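Phospholipase/Carboxylesterase (Haliangium ochraceum, PDB 4Q82) probably hydrolyses ester bonds, as a serine hydrolase of the alpha/beta-hydrolase type. Local coordinates at residues A[179-191]-A[265-277]. Sequence-based numbering, arbitrary orientation.
Sequences LDTTPIAAAVLIA and GHDIYAWLLSQSR
In the central sheet of what is probably an alpha/beta-hydrolase fold, the inner strand 186-190 is covered on one face by the C-terminal helix 268-273, whose axis runs nearly antiparallel to it (156°) at 9.0 Å. Ala186 and Val188 direct their CB atoms toward the helix, and Leu272 CD2 bridges them, 3.8 Å from Ala186 CB and equally far from Val188 CG2. The Val188 and Ile268 side chains cross at about a right angle, Val188 CG1 touching Ile268 CG2. With CG anti to the backbone N (chi1 -178°), Trp271 brings its six-membered ring to the strand, where Ala186 CB, Ala187 O and Val188 CG2 approach it obliquely, CZ3 being nearest Ala187 O at 3.6 Å; Trp211 meets this indole edge-to-face. Replacing the indole with an alanine would probably open a gap beside Ala186 and Val188 and leave Trp211 without its edge-to-face partner. Beyond the helix, Gln275 CB packs on Ala186 CB, while its NE2 lies over one face of the Trp271 ring, toward the rim, and hydrogen-bonds Asp242. Arg277, bent at chi2 and chi3, passes alongside Ala185, and its NH1 grips two backbone carbonyls near the guanidinium plane: Thr182 O at 2.8 Å, nearly straight (168°), and Ile184 O at 2.9 Å, approached from above the carbonyl plane.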
# COMPACT_ATOMS: atom_id res chain seq x y z
N LEU A 179 -9.65 1.55 -12.59
CA LEU A 179 -8.50 1.86 -13.44
C LEU A 179 -8.68 3.17 -14.21
O LEU A 179 -7.77 3.99 -14.24
CB LEU A 179 -8.25 0.73 -14.44
CG LEU A 179 -7.14 0.93 -15.49
CD1 LEU A 179 -5.77 1.04 -14.83
CD2 LEU A 179 -7.12 -0.21 -16.49
N ASP A 180 -9.85 3.38 -14.81
CA ASP A 180 -10.03 4.56 -15.66
C ASP A 180 -10.11 5.87 -14.88
O ASP A 180 -9.98 6.94 -15.46
CB ASP A 180 -11.28 4.38 -16.53
CG ASP A 180 -11.22 3.10 -17.34
OD1 ASP A 180 -10.10 2.71 -17.76
OD2 ASP A 180 -12.27 2.46 -17.56
N THR A 181 -10.32 5.82 -13.57
CA THR A 181 -10.43 7.05 -12.80
C THR A 181 -9.42 7.16 -11.67
O THR A 181 -9.33 8.20 -11.01
CB THR A 181 -11.82 7.21 -12.18
OG1 THR A 181 -12.06 6.11 -11.29
CG2 THR A 181 -12.90 7.27 -13.25
N THR A 182 -8.67 6.10 -11.41
CA THR A 182 -7.76 6.14 -10.26
C THR A 182 -6.74 7.27 -10.35
O THR A 182 -6.13 7.51 -11.39
CB THR A 182 -7.01 4.82 -10.07
OG1 THR A 182 -6.21 4.91 -8.89
CG2 THR A 182 -6.10 4.50 -11.25
N PRO A 183 -6.58 7.99 -9.24
CA PRO A 183 -5.56 9.03 -9.13
C PRO A 183 -4.16 8.49 -8.76
O PRO A 183 -3.24 9.31 -8.71
CB PRO A 183 -6.09 9.91 -7.99
CG PRO A 183 -6.74 8.90 -7.08
CD PRO A 183 -7.41 7.91 -8.02
N ILE A 184 -4.00 7.19 -8.50
CA ILE A 184 -2.71 6.76 -7.92
C ILE A 184 -1.57 6.82 -8.95
O ILE A 184 -1.79 6.73 -10.16
CB ILE A 184 -2.77 5.33 -7.29
CG1 ILE A 184 -2.81 4.22 -8.34
CG2 ILE A 184 -3.94 5.21 -6.33
CD1 ILE A 184 -2.50 2.82 -7.74
N ALA A 185 -0.36 7.02 -8.43
CA ALA A 185 0.86 7.09 -9.22
C ALA A 185 1.57 5.75 -9.35
O ALA A 185 2.33 5.55 -10.29
CB ALA A 185 1.82 8.11 -8.62
N ALA A 186 1.38 4.86 -8.38
CA ALA A 186 2.05 3.53 -8.38
C ALA A 186 1.51 2.66 -7.26
O ALA A 186 0.93 3.18 -6.30
CB ALA A 186 3.57 3.67 -8.23
N ALA A 187 1.74 1.35 -7.37
CA ALA A 187 1.36 0.40 -6.33
C ALA A 187 2.44 -0.63 -6.07
O ALA A 187 3.14 -1.07 -6.98
CB ALA A 187 0.02 -0.33 -6.70
N VAL A 188 2.54 -1.06 -4.81
CA VAL A 188 3.41 -2.16 -4.42
C VAL A 188 2.49 -3.18 -3.76
O VAL A 188 1.92 -2.92 -2.72
CB VAL A 188 4.51 -1.71 -3.43
CG1 VAL A 188 5.21 -2.93 -2.83
CG2 VAL A 188 5.55 -0.81 -4.14
N LEU A 189 2.32 -4.32 -4.41
CA LEU A 189 1.27 -5.26 -4.03
C LEU A 189 1.91 -6.59 -3.70
O LEU A 189 2.52 -7.23 -4.57
CB LEU A 189 0.25 -5.42 -5.16
CG LEU A 189 -0.38 -4.09 -5.56
CD1 LEU A 189 -1.39 -4.28 -6.71
CD2 LEU A 189 -1.04 -3.44 -4.35
N ILE A 190 1.78 -7.02 -2.45
CA ILE A 190 2.51 -8.19 -1.98
C ILE A 190 1.57 -9.34 -1.63
O ILE A 190 0.67 -9.15 -0.80
CB ILE A 190 3.34 -7.83 -0.72
CG1 ILE A 190 4.32 -6.69 -1.04
CG2 ILE A 190 4.11 -9.06 -0.16
CD1 ILE A 190 4.70 -5.90 0.23
N ALA A 191 1.81 -10.51 -2.23
CA ALA A 191 1.10 -11.77 -1.89
C ALA A 191 -0.41 -11.64 -2.13
O ALA A 191 -1.22 -12.15 -1.32
CB ALA A 191 1.38 -12.18 -0.44
N GLY A 265 16.46 -6.27 0.38
CA GLY A 265 17.22 -5.39 -0.50
C GLY A 265 16.46 -4.88 -1.72
O GLY A 265 17.11 -4.39 -2.65
N HIS A 266 15.13 -4.95 -1.71
CA HIS A 266 14.31 -4.35 -2.76
C HIS A 266 13.79 -2.99 -2.31
O HIS A 266 12.87 -2.91 -1.48
CB HIS A 266 13.16 -5.25 -3.13
CG HIS A 266 13.60 -6.56 -3.71
ND1 HIS A 266 14.02 -6.70 -5.02
CD2 HIS A 266 13.73 -7.79 -3.14
CE1 HIS A 266 14.36 -7.96 -5.25
NE2 HIS A 266 14.19 -8.64 -4.12
N ASP A 267 14.36 -1.92 -2.84
CA ASP A 267 14.02 -0.59 -2.28
C ASP A 267 12.73 -0.09 -2.90
O ASP A 267 12.73 0.71 -3.86
CB ASP A 267 15.15 0.41 -2.47
CG ASP A 267 14.91 1.71 -1.67
OD1 ASP A 267 13.78 1.95 -1.17
OD2 ASP A 267 15.86 2.49 -1.53
N ILE A 268 11.63 -0.56 -2.34
CA ILE A 268 10.32 -0.19 -2.84
C ILE A 268 10.04 1.30 -2.65
O ILE A 268 9.26 1.85 -3.40
CB ILE A 268 9.20 -1.00 -2.16
CG1 ILE A 268 9.28 -0.89 -0.64
CG2 ILE A 268 9.27 -2.47 -2.62
CD1 ILE A 268 7.98 -1.45 0.10
N TYR A 269 10.65 1.93 -1.64
CA TYR A 269 10.39 3.35 -1.37
C TYR A 269 11.01 4.26 -2.45
O TYR A 269 10.36 5.18 -2.96
CB TYR A 269 10.87 3.72 0.04
CG TYR A 269 10.28 2.73 1.03
CD1 TYR A 269 8.90 2.64 1.19
CD2 TYR A 269 11.09 1.86 1.77
CE1 TYR A 269 8.31 1.69 2.05
CE2 TYR A 269 10.50 0.93 2.67
CZ TYR A 269 9.11 0.86 2.79
OH TYR A 269 8.52 -0.07 3.64
N ALA A 270 12.25 3.99 -2.80
CA ALA A 270 12.88 4.73 -3.87
C ALA A 270 12.11 4.53 -5.18
O ALA A 270 11.90 5.48 -5.94
CB ALA A 270 14.35 4.31 -4.03
N TRP A 271 11.66 3.30 -5.43
CA TRP A 271 10.92 2.99 -6.65
C TRP A 271 9.59 3.77 -6.69
O TRP A 271 9.26 4.39 -7.71
CB TRP A 271 10.66 1.48 -6.78
CG TRP A 271 9.93 1.14 -8.07
CD1 TRP A 271 10.47 1.00 -9.33
CD2 TRP A 271 8.52 0.93 -8.22
NE1 TRP A 271 9.47 0.70 -10.25
CE2 TRP A 271 8.27 0.66 -9.60
CE3 TRP A 271 7.43 0.94 -7.33
CZ2 TRP A 271 6.98 0.39 -10.09
CZ3 TRP A 271 6.16 0.67 -7.83
CH2 TRP A 271 5.95 0.40 -9.19
N LEU A 272 8.83 3.73 -5.59
CA LEU A 272 7.59 4.51 -5.54
C LEU A 272 7.86 5.97 -5.87
O LEU A 272 7.23 6.56 -6.75
CB LEU A 272 6.93 4.40 -4.16
CG LEU A 272 6.19 3.08 -3.89
CD1 LEU A 272 5.70 3.04 -2.42
CD2 LEU A 272 4.99 2.93 -4.81
N LEU A 273 8.82 6.55 -5.17
CA LEU A 273 9.10 7.98 -5.34
C LEU A 273 9.59 8.31 -6.76
O LEU A 273 9.51 9.47 -7.19
CB LEU A 273 10.13 8.43 -4.30
CG LEU A 273 9.54 8.52 -2.88
CD1 LEU A 273 10.63 8.58 -1.83
CD2 LEU A 273 8.61 9.72 -2.74
N SER A 274 10.07 7.32 -7.49
CA SER A 274 10.45 7.57 -8.88
C SER A 274 9.21 7.65 -9.80
O SER A 274 9.32 8.04 -10.97
CB SER A 274 11.42 6.50 -9.38
OG SER A 274 10.74 5.30 -9.68
N GLN A 275 8.04 7.29 -9.28
CA GLN A 275 6.80 7.33 -10.07
C GLN A 275 5.97 8.54 -9.73
O GLN A 275 5.90 8.94 -8.57
CB GLN A 275 5.97 6.06 -9.81
CG GLN A 275 6.79 4.78 -9.90
CD GLN A 275 7.38 4.58 -11.28
OE1 GLN A 275 6.81 5.01 -12.27
NE2 GLN A 275 8.52 3.91 -11.35
N SER A 276 5.29 9.12 -10.73
CA SER A 276 4.38 10.21 -10.47
C SER A 276 3.41 10.37 -11.63
O SER A 276 3.70 9.93 -12.74
CB SER A 276 5.14 11.52 -10.24
OG SER A 276 5.78 11.93 -11.43
N ARG A 277 2.29 11.04 -11.38
CA ARG A 277 1.30 11.31 -12.42
C ARG A 277 1.61 12.59 -13.21
O ARG A 277 2.00 13.60 -12.63
CB ARG A 277 -0.10 11.41 -11.81
CG ARG A 277 -0.60 10.10 -11.23
CD ARG A 277 -0.79 9.09 -12.34
NE ARG A 277 -1.90 9.46 -13.21
CZ ARG A 277 -3.15 9.03 -13.05
NH1 ARG A 277 -3.45 8.21 -12.04
NH2 ARG A 277 -4.10 9.41 -13.90
O HOH W 1 2.19 6.95 -12.59